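Metallo-carboxypeptidase (Pseudomonas aeruginosa, PDB 4A39) probably acts as a zinc-dependent carboxypeptidase of the M14 family, cleaving residues from the C-terminal ends of peptides or proteins. Local coordinates at residues A[14-19]-A[52-57]; A[23-28]-A[36-41]; A[88-93]-A[116-121]. All coordinates share one frame; numbering follows the deposited sequence.

How the contacts relate
All three contacts belong to one mixed nine-stranded sheet. Contact 1 pairs edge strand 15-17 with 53-57. Contact 2, the hairpin of the other edge strand, 26-29, with 36-39, is nested along the chain inside the loop that contact 1 closes. Contact 3 follows later and adds 118-121 beside 53-57, joined through V56 N to V118 O, with 87-89 next beyond it. Centres of contacts 1 and 2 are about 8 Å apart; L38 packs on F54 and H53 O probably bonds N24 N, consistent with a strongly curled sheet whose two ends approach each other. Contact 3 lies about 10 Å from contact 1 and 16 Å from contact 2. Together they build the N-terminal beta domain, separate from the zinc-bearing catalytic sheet.

Contact 1. Residues A[14-19]-A[52-57]; sequences MQIRAD and FHFKVE
M14 enters the pairing with its CA 3.3 Å from E57 O, while its side chain bends at chi3 and brings SD to within 3.9 Å of V56 CG1. Q15 then forms a hydrogen-bonded antiparallel pair with E57. Its N-H reaches E57 O almost straight (167° at the hydrogen), and its own carbonyl takes the N-H of E57 nearly along the C=O axis. At I16 the pairing passes to a non-hydrogen-bonded pair with V56, and the two side chains lie side by side, pointing the same way, I16 CG1 4.1 Å from V56 CG2. The other branch, I16 CG2, anti to the backbone N, sits obliquely by the F54 ring, 3.7 Å from CD2. L38 of the neighbouring hairpin packs on both I16 and F54, extending this apolar face.

R17 returns to a hydrogen-bonded pair, with K55, and carries the polar face. Its CG takes the crowded position between the backbone N and the carbonyl carbon (chi1 63°), and the extended chain beyond carries the guanidinium across E57. NH2 donates to E57 OE2 at 2.9 Å, with NE adding a weak bond to the same oxygen; the two planes stand 73° apart, and NH2 meets OE2 from above the carboxylate plane. NH1 grips D19 OD1, also at 2.9 Å, so two carboxylates fix the rotation of the guanidinium and should offset the nearby charge of K55. K55 CD lies over one face of that group, and F20 makes a cation-pi contact with the lysine. Past the last pair, A18 rests its CB 3.6 Å from H53 O.

The alternation of hydrogen-bonded and non-hydrogen-bonded pairs is that of antiparallel strands; here it attaches outermost strand 15-17 of the nine-stranded sheet to 53-57, apolar on one face and salt-bridged on the other.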
ATOM      1  N   MET A  14      26.382  18.580  -8.967  1.00 19.24           N
ATOM      2  CA  MET A  14      25.693  17.606  -8.074  1.00 16.52           C
ATOM      3  C   MET A  14      25.578  16.262  -8.786  1.00 15.92           C
ATOM      4  O   MET A  14      25.771  16.175  -9.998  1.00 15.66           O
ATOM      5  CB  MET A  14      24.287  18.107  -7.735  1.00 18.03           C
ATOM      6  CG  MET A  14      23.316  18.003  -8.903  1.00 18.52           C
ATOM      7  SD  MET A  14      21.703  18.728  -8.578  1.00 22.31           S
ATOM      8  CE  MET A  14      22.001  20.413  -9.101  1.00 18.29           C
ATOM      9  N   GLN A  15      25.258  15.217  -8.030  1.00 14.37           N
ATOM     10  CA  GLN A  15      25.096  13.888  -8.609  1.00 13.23           C
ATOM     11  C   GLN A  15      23.780  13.284  -8.142  1.00 11.83           C
ATOM     12  O   GLN A  15      23.430  13.377  -6.968  1.00 11.56           O
ATOM     13  CB  GLN A  15      26.260  12.977  -8.212  1.00 16.00           C
ATOM     14  CG  GLN A  15      27.606  13.446  -8.736  1.00 20.20           C
ATOM     15  CD  GLN A  15      28.499  12.296  -9.159  1.00 23.39           C
ATOM     16  OE1 GLN A  15      28.869  11.446  -8.346  1.00 25.48           O
ATOM     17  NE2 GLN A  15      28.847  12.261 -10.441  1.00 24.18           N
ATOM     18  N   ILE A  16      23.054  12.676  -9.074  1.00  9.41           N
ATOM     19  CA  ILE A  16      21.765  12.061  -8.781  1.00  8.51           C
ATOM     20  C   ILE A  16      21.834  10.584  -9.141  1.00  8.60           C
ATOM     21  O   ILE A  16      22.434  10.211 -10.148  1.00  9.01           O
ATOM     22  CB  ILE A  16      20.639  12.751  -9.587  1.00  8.01           C
ATOM     23  CG1 ILE A  16      20.567  14.227  -9.183  1.00  9.25           C
ATOM     24  CG2 ILE A  16      19.304  12.051  -9.348  1.00  9.77           C
ATOM     25  CD1 ILE A  16      19.541  15.047  -9.938  1.00  8.82           C
ATOM     26  N   ARG A  17      21.227   9.745  -8.309  1.00  7.92           N
ATOM     27  CA  ARG A  17      21.245   8.310  -8.546  1.00  9.03           C
ATOM     28  C   ARG A  17      20.043   7.605  -7.926  1.00  9.53           C
ATOM     29  O   ARG A  17      19.378   8.143  -7.037  1.00  7.89           O
ATOM     30  CB  ARG A  17      22.543   7.713  -7.988  1.00 11.07           C
ATOM     31  CG  ARG A  17      22.715   7.855  -6.485  1.00 13.22           C
ATOM     32  CD  ARG A  17      24.132   7.473  -6.063  1.00 15.09           C
ATOM     33  NE  ARG A  17      24.361   7.644  -4.631  1.00 17.08           N
ATOM     34  CZ  ARG A  17      23.944   6.796  -3.694  1.00 18.85           C
ATOM     35  NH1 ARG A  17      23.279   5.698  -4.031  1.00 19.06           N
ATOM     36  NH2 ARG A  17      24.200   7.042  -2.415  1.00 19.62           N
ATOM     37  N   ALA A  18      19.770   6.398  -8.407  1.00  8.21           N
ATOM     38  CA  ALA A  18      18.649   5.605  -7.913  1.00  8.23           C
ATOM     39  C   ALA A  18      19.051   4.138  -7.816  1.00  8.90           C
ATOM     40  O   ALA A  18      18.205   3.250  -7.916  1.00  9.24           O
ATOM     41  CB  ALA A  18      17.456   5.755  -8.846  1.00  8.91           C
ATOM     42  N   ASP A  19      20.343   3.899  -7.611  1.00 10.54           N
ATOM     43  CA  ASP A  19      20.884   2.547  -7.514  1.00 11.22           C
ATOM     44  C   ASP A  19      20.737   1.965  -6.112  1.00 10.03           C
ATOM     45  O   ASP A  19      21.723   1.700  -5.421  1.00  9.74           O
ATOM     46  CB  ASP A  19      22.359   2.544  -7.947  1.00 12.69           C
ATOM     47  CG  ASP A  19      23.234   3.437  -7.077  1.00 15.05           C
ATOM     48  OD1 ASP A  19      22.778   4.532  -6.681  1.00 14.92           O
ATOM     49  OD2 ASP A  19      24.391   3.045  -6.800  1.00 17.20           O
ATOM     50  N   PHE A  52       8.557   7.215  -8.225  1.00  5.45           N
ATOM     51  CA  PHE A  52       9.927   7.669  -8.433  1.00  4.71           C
ATOM     52  C   PHE A  52      10.585   7.732  -7.063  1.00  4.15           C
ATOM     53  O   PHE A  52       9.903   7.866  -6.048  1.00  4.46           O
ATOM     54  CB  PHE A  52       9.959   9.048  -9.121  1.00  5.96           C
ATOM     55  CG  PHE A  52       9.307  10.153  -8.330  1.00  5.24           C
ATOM     56  CD1 PHE A  52      10.024  10.866  -7.374  1.00  4.67           C
ATOM     57  CD2 PHE A  52       7.979  10.493  -8.563  1.00  6.11           C
ATOM     58  CE1 PHE A  52       9.425  11.907  -6.660  1.00  6.42           C
ATOM     59  CE2 PHE A  52       7.366  11.527  -7.859  1.00  5.48           C
ATOM     60  CZ  PHE A  52       8.093  12.238  -6.902  1.00  5.24           C
ATOM     61  N   HIS A  53      11.907   7.610  -7.040  1.00  4.08           N
ATOM     62  CA  HIS A  53      12.668   7.640  -5.797  1.00  3.83           C
ATOM     63  C   HIS A  53      14.137   7.799  -6.172  1.00  3.98           C
ATOM     64  O   HIS A  53      14.715   6.932  -6.822  1.00  3.92           O
ATOM     65  CB  HIS A  53      12.448   6.327  -5.028  1.00  5.06           C
ATOM     66  CG  HIS A  53      13.141   6.265  -3.702  1.00  6.57           C
ATOM     67  ND1 HIS A  53      13.188   5.113  -2.946  1.00  5.79           N
ATOM     68  CD2 HIS A  53      13.813   7.206  -2.994  1.00  6.85           C
ATOM     69  CE1 HIS A  53      13.859   5.344  -1.832  1.00  8.22           C
ATOM     70  NE2 HIS A  53      14.249   6.607  -1.836  1.00  6.42           N
ATOM     71  N   PHE A  54      14.738   8.914  -5.773  1.00  3.96           N
ATOM     72  CA  PHE A  54      16.138   9.157  -6.086  1.00  4.00           C
ATOM     73  C   PHE A  54      16.847   9.973  -5.021  1.00  5.59           C
ATOM     74  O   PHE A  54      16.213  10.616  -4.182  1.00  6.85           O
ATOM     75  CB  PHE A  54      16.289   9.864  -7.445  1.00  5.15           C
ATOM     76  CG  PHE A  54      15.588  11.195  -7.530  1.00  6.22           C
ATOM     77  CD1 PHE A  54      14.251  11.269  -7.906  1.00  4.08           C
ATOM     78  CD2 PHE A  54      16.273  12.378  -7.242  1.00  5.36           C
ATOM     79  CE1 PHE A  54      13.602  12.503  -7.999  1.00  6.81           C
ATOM     80  CE2 PHE A  54      15.632  13.616  -7.332  1.00  4.45           C
ATOM     81  CZ  PHE A  54      14.293  13.677  -7.712  1.00  5.28           C
ATOM     82  N   LYS A  55      18.175   9.935  -5.059  1.00  6.40           N
ATOM     83  CA  LYS A  55      18.992  10.674  -4.107  1.00  6.93           C
ATOM     84  C   LYS A  55      19.833  11.717  -4.834  1.00  7.08           C
ATOM     85  O   LYS A  55      20.322  11.477  -5.940  1.00  6.61           O
ATOM     86  CB  LYS A  55      19.925   9.726  -3.343  1.00  7.59           C
ATOM     87  CG  LYS A  55      19.222   8.730  -2.437  1.00 11.87           C
ATOM     88  CD  LYS A  55      20.233   7.959  -1.597  1.00 15.34           C
ATOM     89  CE  LYS A  55      19.566   6.871  -0.777  1.00 16.38           C
ATOM     90  NZ  LYS A  55      20.553   6.114   0.047  1.00 17.78           N
ATOM     91  N   VAL A  56      19.982  12.883  -4.213  1.00  7.48           N
ATOM     92  CA  VAL A  56      20.792  13.957  -4.780  1.00  8.63           C
ATOM     93  C   VAL A  56      21.943  14.196  -3.807  1.00  9.50           C
ATOM     94  O   VAL A  56      21.732  14.276  -2.600  1.00  9.32           O
ATOM     95  CB  VAL A  56      19.987  15.270  -4.933  1.00  8.59           C
ATOM     96  CG1 VAL A  56      20.811  16.304  -5.692  1.00  8.33           C
ATOM     97  CG2 VAL A  56      18.680  15.002  -5.667  1.00  5.85           C
ATOM     98  N   GLU A  57      23.162  14.297  -4.321  1.00  9.57           N
ATOM     99  CA  GLU A  57      24.313  14.535  -3.461  1.00 10.81           C
ATOM    100  C   GLU A  57      25.162  15.656  -4.046  1.00  9.71           C
ATOM    101  O   GLU A  57      25.083  15.942  -5.241  1.00  9.80           O
ATOM    102  CB  GLU A  57      25.146  13.251  -3.321  1.00 13.10           C
ATOM    103  CG  GLU A  57      24.342  12.059  -2.823  1.00 16.74           C
ATOM    104  CD  GLU A  57      25.122  10.751  -2.829  1.00 19.24           C
ATOM    105  OE1 GLU A  57      26.100  10.624  -3.596  1.00 21.89           O
ATOM    106  OE2 GLU A  57      24.731   9.837  -2.070  1.00 21.42           O
TER

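Contact 2. Residues A[23-28]-A[36-41]; sequences GNIQVI and IRLAIR
One face of the R41 guanidinium is occupied by the side-chain amide of N24: ND2 lies 3.6 Å above the plane, over its centre, and the two flat groups stack 27° apart. At the guanidinium edge lie G23 O and a water that accepts from NH1, while NH2 bonds H227 O. R41 is folded into this position by bends at chi2 and chi3.

The same amide binds the R41 backbone. N24 CG is anti to its backbone N (chi1 -178°), which sends the group across the gap between the segments. OD1 takes R41 N-H on a lone pair at 2.8 Å, and ND2 donates in its own plane to R41 O at 2.9 Å. Beyond this, Q26 and A39 form a hydrogen-bonded antiparallel pair, with Q26 N to A39 O at 2.8 Å. V27 and L38 follow as a non-hydrogen-bonded pair, V27 CG2 lying 4.0 Å from L38 CD2. I28 N reaches R37 O from above the carbonyl plane, and the R37 side chain goes on to a salt bridge with D105.

Chemically, the N24 amide stands in for a peptide group and continues the hairpin's bonding past its strands. ND2 also bonds G228 O, so both its hydrogens can be used; the amide lies on a guanidinium face, so the in-plane N-H groups remain available to edge partners such as the water and H227 O.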
ATOM      1  N   GLY A  23      14.573   2.288  -5.829  1.00  4.23           N
ATOM      2  CA  GLY A  23      14.986   3.458  -6.578  1.00  3.48           C
ATOM      3  C   GLY A  23      14.381   3.484  -7.973  1.00  4.55           C
ATOM      4  O   GLY A  23      14.197   2.442  -8.604  1.00  5.19           O
ATOM      5  N   ASN A  24      14.050   4.678  -8.448  1.00  3.80           N
ATOM      6  CA  ASN A  24      13.500   4.840  -9.790  1.00  4.68           C
ATOM      7  C   ASN A  24      13.667   6.256 -10.320  1.00  5.08           C
ATOM      8  O   ASN A  24      13.043   7.202  -9.826  1.00  5.61           O
ATOM      9  CB  ASN A  24      12.010   4.475  -9.841  1.00  5.46           C
ATOM     10  CG  ASN A  24      11.431   4.591 -11.248  1.00  4.73           C
ATOM     11  OD1 ASN A  24      11.745   5.530 -11.982  1.00  5.62           O
ATOM     12  ND2 ASN A  24      10.575   3.647 -11.623  1.00  6.23           N
ATOM     13  N   ILE A  25      14.521   6.391 -11.330  1.00  6.20           N
ATOM     14  CA  ILE A  25      14.751   7.670 -11.990  1.00  5.99           C
ATOM     15  C   ILE A  25      15.807   7.513 -13.077  1.00  5.26           C
ATOM     16  O   ILE A  25      16.664   6.629 -13.004  1.00  5.68           O
ATOM     17  CB  ILE A  25      15.229   8.769 -10.998  1.00  5.24           C
ATOM     18  CG1 ILE A  25      14.799  10.150 -11.504  1.00  5.63           C
ATOM     19  CG2 ILE A  25      16.744   8.756 -10.868  1.00  6.90           C
ATOM     20  CD1 ILE A  25      13.311  10.383 -11.429  1.00  4.89           C
ATOM     21  N   GLN A  26      15.713   8.373 -14.088  1.00  5.30           N
ATOM     22  CA  GLN A  26      16.670   8.427 -15.189  1.00  5.95           C
ATOM     23  C   GLN A  26      17.119   9.884 -15.198  1.00  6.12           C
ATOM     24  O   GLN A  26      16.287  10.787 -15.254  1.00  6.56           O
ATOM     25  CB  GLN A  26      16.004   8.078 -16.528  1.00  6.11           C
ATOM     26  CG  GLN A  26      15.573   6.610 -16.665  1.00  6.52           C
ATOM     27  CD  GLN A  26      16.733   5.662 -16.931  1.00  9.00           C
ATOM     28  OE1 GLN A  26      17.792   5.767 -16.318  1.00 12.46           O
ATOM     29  NE2 GLN A  26      16.522   4.711 -17.842  1.00 10.12           N
ATOM     30  N   VAL A  27      18.426  10.121 -15.120  1.00  6.34           N
ATOM     31  CA  VAL A  27      18.931  11.491 -15.117  1.00  6.19           C
ATOM     32  C   VAL A  27      19.121  12.006 -16.537  1.00  7.24           C
ATOM     33  O   VAL A  27      19.776  11.364 -17.346  1.00  7.83           O
ATOM     34  CB  VAL A  27      20.285  11.588 -14.376  1.00  6.85           C
ATOM     35  CG1 VAL A  27      20.833  13.011 -14.456  1.00  7.64           C
ATOM     36  CG2 VAL A  27      20.106  11.176 -12.924  1.00  8.13           C
ATOM     37  N   ILE A  28      18.534  13.162 -16.836  1.00  7.78           N
ATOM     38  CA  ILE A  28      18.676  13.755 -18.158  1.00  9.19           C
ATOM     39  C   ILE A  28      19.785  14.792 -18.077  1.00  9.32           C
ATOM     40  O   ILE A  28      20.794  14.696 -18.773  1.00 10.04           O
ATOM     41  CB  ILE A  28      17.370  14.439 -18.617  1.00  8.38           C
ATOM     42  CG1 ILE A  28      16.272  13.384 -18.790  1.00  7.97           C
ATOM     43  CG2 ILE A  28      17.602  15.192 -19.925  1.00 10.77           C
ATOM     44  CD1 ILE A  28      14.913  13.950 -19.135  1.00  8.53           C
ATOM     45  N   ILE A  36      17.070  21.210 -13.379  1.00  8.34           N
ATOM     46  CA  ILE A  36      17.311  19.778 -13.224  1.00  6.18           C
ATOM     47  C   ILE A  36      16.212  19.013 -13.970  1.00  6.45           C
ATOM     48  O   ILE A  36      15.032  19.180 -13.680  1.00  7.32           O
ATOM     49  CB  ILE A  36      17.319  19.391 -11.735  1.00  5.47           C
ATOM     50  CG1 ILE A  36      18.394  20.208 -11.008  1.00  6.80           C
ATOM     51  CG2 ILE A  36      17.597  17.894 -11.572  1.00  7.25           C
ATOM     52  CD1 ILE A  36      18.306  20.144  -9.494  1.00  7.73           C
ATOM     53  N   ARG A  37      16.609  18.184 -14.933  1.00  4.14           N
ATOM     54  CA  ARG A  37      15.661  17.422 -15.744  1.00  7.10           C
ATOM     55  C   ARG A  37      15.827  15.934 -15.478  1.00  5.20           C
ATOM     56  O   ARG A  37      16.933  15.409 -15.556  1.00  4.96           O
ATOM     57  CB  ARG A  37      15.904  17.701 -17.235  1.00  8.22           C
ATOM     58  CG  ARG A  37      15.948  19.177 -17.607  1.00 14.14           C
ATOM     59  CD  ARG A  37      14.590  19.844 -17.502  1.00 16.21           C
ATOM     60  NE  ARG A  37      13.704  19.482 -18.607  1.00 19.47           N
ATOM     61  CZ  ARG A  37      12.492  19.995 -18.787  1.00 19.13           C
ATOM     62  NH1 ARG A  37      12.019  20.895 -17.935  1.00 19.34           N
ATOM     63  NH2 ARG A  37      11.752  19.610 -19.819  1.00 19.53           N
ATOM     64  N   LEU A  38      14.717  15.263 -15.179  1.00  5.27           N
ATOM     65  CA  LEU A  38      14.725  13.835 -14.880  1.00  4.29           C
ATOM     66  C   LEU A  38      13.522  13.159 -15.523  1.00  4.99           C
ATOM     67  O   LEU A  38      12.551  13.818 -15.883  1.00  4.30           O
ATOM     68  CB  LEU A  38      14.639  13.614 -13.366  1.00  5.36           C
ATOM     69  CG  LEU A  38      15.646  14.345 -12.481  1.00  4.86           C
ATOM     70  CD1 LEU A  38      15.166  14.304 -11.039  1.00  5.65           C
ATOM     71  CD2 LEU A  38      17.022  13.712 -12.624  1.00  7.11           C
ATOM     72  N   ALA A  39      13.593  11.838 -15.658  1.00  3.63           N
ATOM     73  CA  ALA A  39      12.490  11.063 -16.221  1.00  4.73           C
ATOM     74  C   ALA A  39      12.209   9.849 -15.337  1.00  3.84           C
ATOM     75  O   ALA A  39      13.120   9.285 -14.728  1.00  5.43           O
ATOM     76  CB  ALA A  39      12.822  10.607 -17.638  1.00  3.28           C
ATOM     77  N   ILE A  40      10.942   9.462 -15.259  1.00  5.27           N
ATOM     78  CA  ILE A  40      10.550   8.306 -14.468  1.00  6.03           C
ATOM     79  C   ILE A  40      10.770   7.074 -15.342  1.00  6.66           C
ATOM     80  O   ILE A  40      10.540   7.104 -16.558  1.00  6.68           O
ATOM     81  CB  ILE A  40       9.064   8.411 -14.039  1.00  6.59           C
ATOM     82  CG1 ILE A  40       8.842   9.730 -13.290  1.00  7.57           C
ATOM     83  CG2 ILE A  40       8.688   7.232 -13.135  1.00  7.23           C
ATOM     84  CD1 ILE A  40       7.385  10.006 -12.935  1.00 11.53           C
ATOM     85  N   ARG A  41      11.243   5.997 -14.726  1.00  5.56           N
ATOM     86  CA  ARG A  41      11.517   4.755 -15.446  1.00  7.31           C
ATOM     87  C   ARG A  41      10.324   3.798 -15.448  1.00  6.79           C
ATOM     88  O   ARG A  41       9.713   3.548 -14.408  1.00  6.59           O
ATOM     89  CB  ARG A  41      12.716   4.044 -14.813  1.00  8.26           C
ATOM     90  CG  ARG A  41      13.224   2.833 -15.589  1.00 10.55           C
ATOM     91  CD  ARG A  41      13.750   1.769 -14.631  1.00 11.75           C
ATOM     92  NE  ARG A  41      12.653   1.027 -14.013  1.00 12.07           N
ATOM     93  CZ  ARG A  41      12.536   0.792 -12.711  1.00 11.57           C
ATOM     94  NH1 ARG A  41      13.450   1.244 -11.859  1.00 12.25           N
ATOM     95  NH2 ARG A  41      11.495   0.102 -12.259  1.00  9.89           N
TER
HETATM   96  O   HOH W   1      15.941   3.262 -11.737  1.00 48.36           O

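Contact 3. Residues A[88-93]-A[116-121]; sequences ASYDGE and SEVRFA
Two backbone hydrogen bonds hold the pairing, both between S89 and R119. S89 N donates to R119 O at 2.9 Å, and R119 N returns a straighter bond to S89 O at 2.8 Å. The adjoining A88 and F120 form a non-hydrogen-bonded antiparallel pair, where A88 CA approaches R119 O in a CA-H...O contact of 3.0 Å.

Apolar packing runs along the face that carries A88 and F120. A88 CB meets the F120 ring obliquely, 3.6 Å from CD1, and V98 and F96 lie on A88 as well. V118 CG2, anti to its backbone N, touches the Y90 ring obliquely, 3.8 Å from CD1.

Polar groups add further contacts. The edge of the Y90 ring meets E117 O in plane, and the far end of the tyrosine is held by its hydroxyl, which bonds E114 N. On the other face, a bend at chi2 (103°) lays R119 CD 3.5 Å from S89 O and leads the guanidinium near K55, a like charge in contact 1. Polar side chains also organise the turn that leaves the strand. S89 OG, anti to the backbone N (chi1 176°), accepts from G92 N at 2.7 Å and also bonds R94 O, so a buried hydroxyl engages two backbone groups. D91 OD1 accepts from E93 N at 2.8 Å, met from well above the carboxylate plane, and from R94 N too. G92 sits at positive phi (91°), where a side chain would press on the preceding carbonyl O.

An ST motif overlapped by an Asx turn, with G92 in both, thus ends strand 87-89 and turns the chain into the beta hairpin with strand 96-103, while strand 118-121 pairs antiparallel on the other side of 87-89 in the sheet.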
ATOM      1  N   ALA A  88      10.177  14.578   0.332  1.00  5.49           N
ATOM      2  CA  ALA A  88      11.633  14.611   0.406  1.00  5.27           C
ATOM      3  C   ALA A  88      12.115  14.306   1.817  1.00  5.67           C
ATOM      4  O   ALA A  88      11.337  14.343   2.769  1.00  5.67           O
ATOM      5  CB  ALA A  88      12.141  15.979  -0.029  1.00  6.20           C
ATOM      6  N   SER A  89      13.403  14.001   1.943  1.00  5.76           N
ATOM      7  CA  SER A  89      13.995  13.709   3.243  1.00  6.70           C
ATOM      8  C   SER A  89      15.509  13.847   3.206  1.00  7.68           C
ATOM      9  O   SER A  89      16.154  13.420   2.252  1.00  7.30           O
ATOM     10  CB  SER A  89      13.640  12.292   3.687  1.00  6.82           C
ATOM     11  OG  SER A  89      14.291  11.981   4.906  1.00  6.91           O
ATOM     12  N   TYR A  90      16.075  14.443   4.250  1.00  6.81           N
ATOM     13  CA  TYR A  90      17.522  14.604   4.323  1.00  8.54           C
ATOM     14  C   TYR A  90      18.164  13.349   4.900  1.00  8.68           C
ATOM     15  O   TYR A  90      19.279  12.987   4.518  1.00 10.79           O
ATOM     16  CB  TYR A  90      17.902  15.786   5.222  1.00  7.18           C
ATOM     17  CG  TYR A  90      17.499  17.144   4.709  1.00  6.03           C
ATOM     18  CD1 TYR A  90      18.019  17.646   3.517  1.00  6.52           C
ATOM     19  CD2 TYR A  90      16.598  17.937   5.424  1.00  7.11           C
ATOM     20  CE1 TYR A  90      17.651  18.908   3.050  1.00  6.06           C
ATOM     21  CE2 TYR A  90      16.224  19.195   4.966  1.00  6.66           C
ATOM     22  CZ  TYR A  90      16.754  19.676   3.780  1.00  6.60           C
ATOM     23  OH  TYR A  90      16.389  20.926   3.324  1.00  9.64           O
ATOM     24  N   ASP A  91      17.451  12.684   5.809  1.00 10.48           N
ATOM     25  CA  ASP A  91      17.985  11.503   6.482  1.00 12.91           C
ATOM     26  C   ASP A  91      17.343  10.154   6.186  1.00 13.68           C
ATOM     27  O   ASP A  91      17.909   9.114   6.525  1.00 15.05           O
ATOM     28  CB  ASP A  91      17.970  11.724   8.002  1.00 13.57           C
ATOM     29  CG  ASP A  91      16.594  12.092   8.533  1.00 14.15           C
ATOM     30  OD1 ASP A  91      15.595  11.884   7.816  1.00 14.16           O
ATOM     31  OD2 ASP A  91      16.511  12.581   9.680  1.00 17.03           O
ATOM     32  N   GLY A  92      16.170  10.163   5.565  1.00 13.17           N
ATOM     33  CA  GLY A  92      15.497   8.912   5.273  1.00 14.16           C
ATOM     34  C   GLY A  92      14.566   8.506   6.401  1.00 13.66           C
ATOM     35  O   GLY A  92      13.942   7.444   6.344  1.00 16.07           O
ATOM     36  N   GLU A  93      14.475   9.345   7.429  1.00 14.74           N
ATOM     37  CA  GLU A  93      13.602   9.081   8.574  1.00 15.20           C
ATOM     38  C   GLU A  93      12.478  10.104   8.660  1.00 13.99           C
ATOM     39  O   GLU A  93      11.321   9.746   8.885  1.00 15.17           O
ATOM     40  CB  GLU A  93      14.392   9.096   9.883  1.00 16.23           C
ATOM     41  CG  GLU A  93      15.236   7.858  10.121  1.00 21.12           C
ATOM     42  CD  GLU A  93      15.692   7.746  11.565  1.00 23.35           C
ATOM     43  OE1 GLU A  93      14.820   7.739  12.461  1.00 27.71           O
ATOM     44  OE2 GLU A  93      16.917   7.660  11.807  1.00 26.56           O
ATOM     45  N   SER A 116      23.686  19.111   2.159  1.00 10.65           N
ATOM     46  CA  SER A 116      24.206  18.796   0.828  1.00 11.40           C
ATOM     47  C   SER A 116      23.573  17.587   0.124  1.00 10.76           C
ATOM     48  O   SER A 116      23.761  17.387  -1.071  1.00 10.67           O
ATOM     49  CB  SER A 116      25.724  18.631   0.866  1.00 12.94           C
ATOM     50  OG  SER A 116      26.066  17.470   1.590  1.00 14.63           O
ATOM     51  N   GLU A 117      22.819  16.780   0.867  1.00  9.62           N
ATOM     52  CA  GLU A 117      22.173  15.642   0.231  1.00  9.55           C
ATOM     53  C   GLU A 117      20.723  15.487   0.666  1.00  9.42           C
ATOM     54  O   GLU A 117      20.370  15.754   1.820  1.00  8.82           O
ATOM     55  CB  GLU A 117      22.961  14.356   0.485  1.00 12.57           C
ATOM     56  CG  GLU A 117      22.901  13.789   1.888  1.00 17.19           C
ATOM     57  CD  GLU A 117      23.549  12.412   1.959  1.00 20.17           C
ATOM     58  OE1 GLU A 117      24.717  12.280   1.527  1.00 19.00           O
ATOM     59  OE2 GLU A 117      22.892  11.463   2.439  1.00 22.63           O
ATOM     60  N   VAL A 118      19.881  15.060  -0.268  1.00  6.51           N
ATOM     61  CA  VAL A 118      18.469  14.871   0.016  1.00  7.83           C
ATOM     62  C   VAL A 118      17.890  13.800  -0.903  1.00  8.61           C
ATOM     63  O   VAL A 118      18.417  13.548  -1.987  1.00  9.36           O
ATOM     64  CB  VAL A 118      17.693  16.198  -0.197  1.00  7.96           C
ATOM     65  CG1 VAL A 118      17.591  16.515  -1.684  1.00  7.97           C
ATOM     66  CG2 VAL A 118      16.329  16.108   0.442  1.00  8.83           C
ATOM     67  N   ARG A 119      16.817  13.154  -0.457  1.00  7.82           N
ATOM     68  CA  ARG A 119      16.151  12.132  -1.253  1.00  8.59           C
ATOM     69  C   ARG A 119      14.729  12.595  -1.566  1.00  7.56           C
ATOM     70  O   ARG A 119      14.120  13.304  -0.766  1.00  7.44           O
ATOM     71  CB  ARG A 119      16.071  10.798  -0.493  1.00 10.56           C
ATOM     72  CG  ARG A 119      17.402  10.192  -0.068  1.00 16.81           C
ATOM     73  CD  ARG A 119      17.687  10.400   1.422  1.00 18.49           C
ATOM     74  NE  ARG A 119      18.969   9.808   1.790  1.00 20.38           N
ATOM     75  CZ  ARG A 119      19.174   8.507   1.956  1.00 20.36           C
ATOM     76  NH1 ARG A 119      18.174   7.648   1.803  1.00 21.00           N
ATOM     77  NH2 ARG A 119      20.390   8.064   2.242  1.00 21.58           N
ATOM     78  N   PHE A 120      14.221  12.218  -2.737  1.00  5.79           N
ATOM     79  CA  PHE A 120      12.851  12.539  -3.132  1.00  5.88           C
ATOM     80  C   PHE A 120      12.167  11.234  -3.508  1.00  5.41           C
ATOM     81  O   PHE A 120      12.803  10.327  -4.057  1.00  4.26           O
ATOM     82  CB  PHE A 120      12.802  13.480  -4.346  1.00  4.51           C
ATOM     83  CG  PHE A 120      13.284  14.869  -4.066  1.00  5.44           C
ATOM     84  CD1 PHE A 120      12.398  15.840  -3.610  1.00  5.61           C
ATOM     85  CD2 PHE A 120      14.613  15.220  -4.277  1.00  6.76           C
ATOM     86  CE1 PHE A 120      12.824  17.137  -3.373  1.00  6.36           C
ATOM     87  CE2 PHE A 120      15.050  16.517  -4.045  1.00  6.46           C
ATOM     88  CZ  PHE A 120      14.153  17.478  -3.593  1.00  6.76           C
ATOM     89  N   ALA A 121      10.878  11.132  -3.200  1.00  4.62           N
ATOM     90  CA  ALA A 121      10.118   9.934  -3.536  1.00  4.33           C
ATOM     91  C   ALA A 121       8.647  10.274  -3.723  1.00  4.93           C
ATOM     92  O   ALA A 121       8.189  11.333  -3.293  1.00  5.40           O
ATOM     93  CB  ALA A 121      10.279   8.873  -2.451  1.00  6.10           C
TER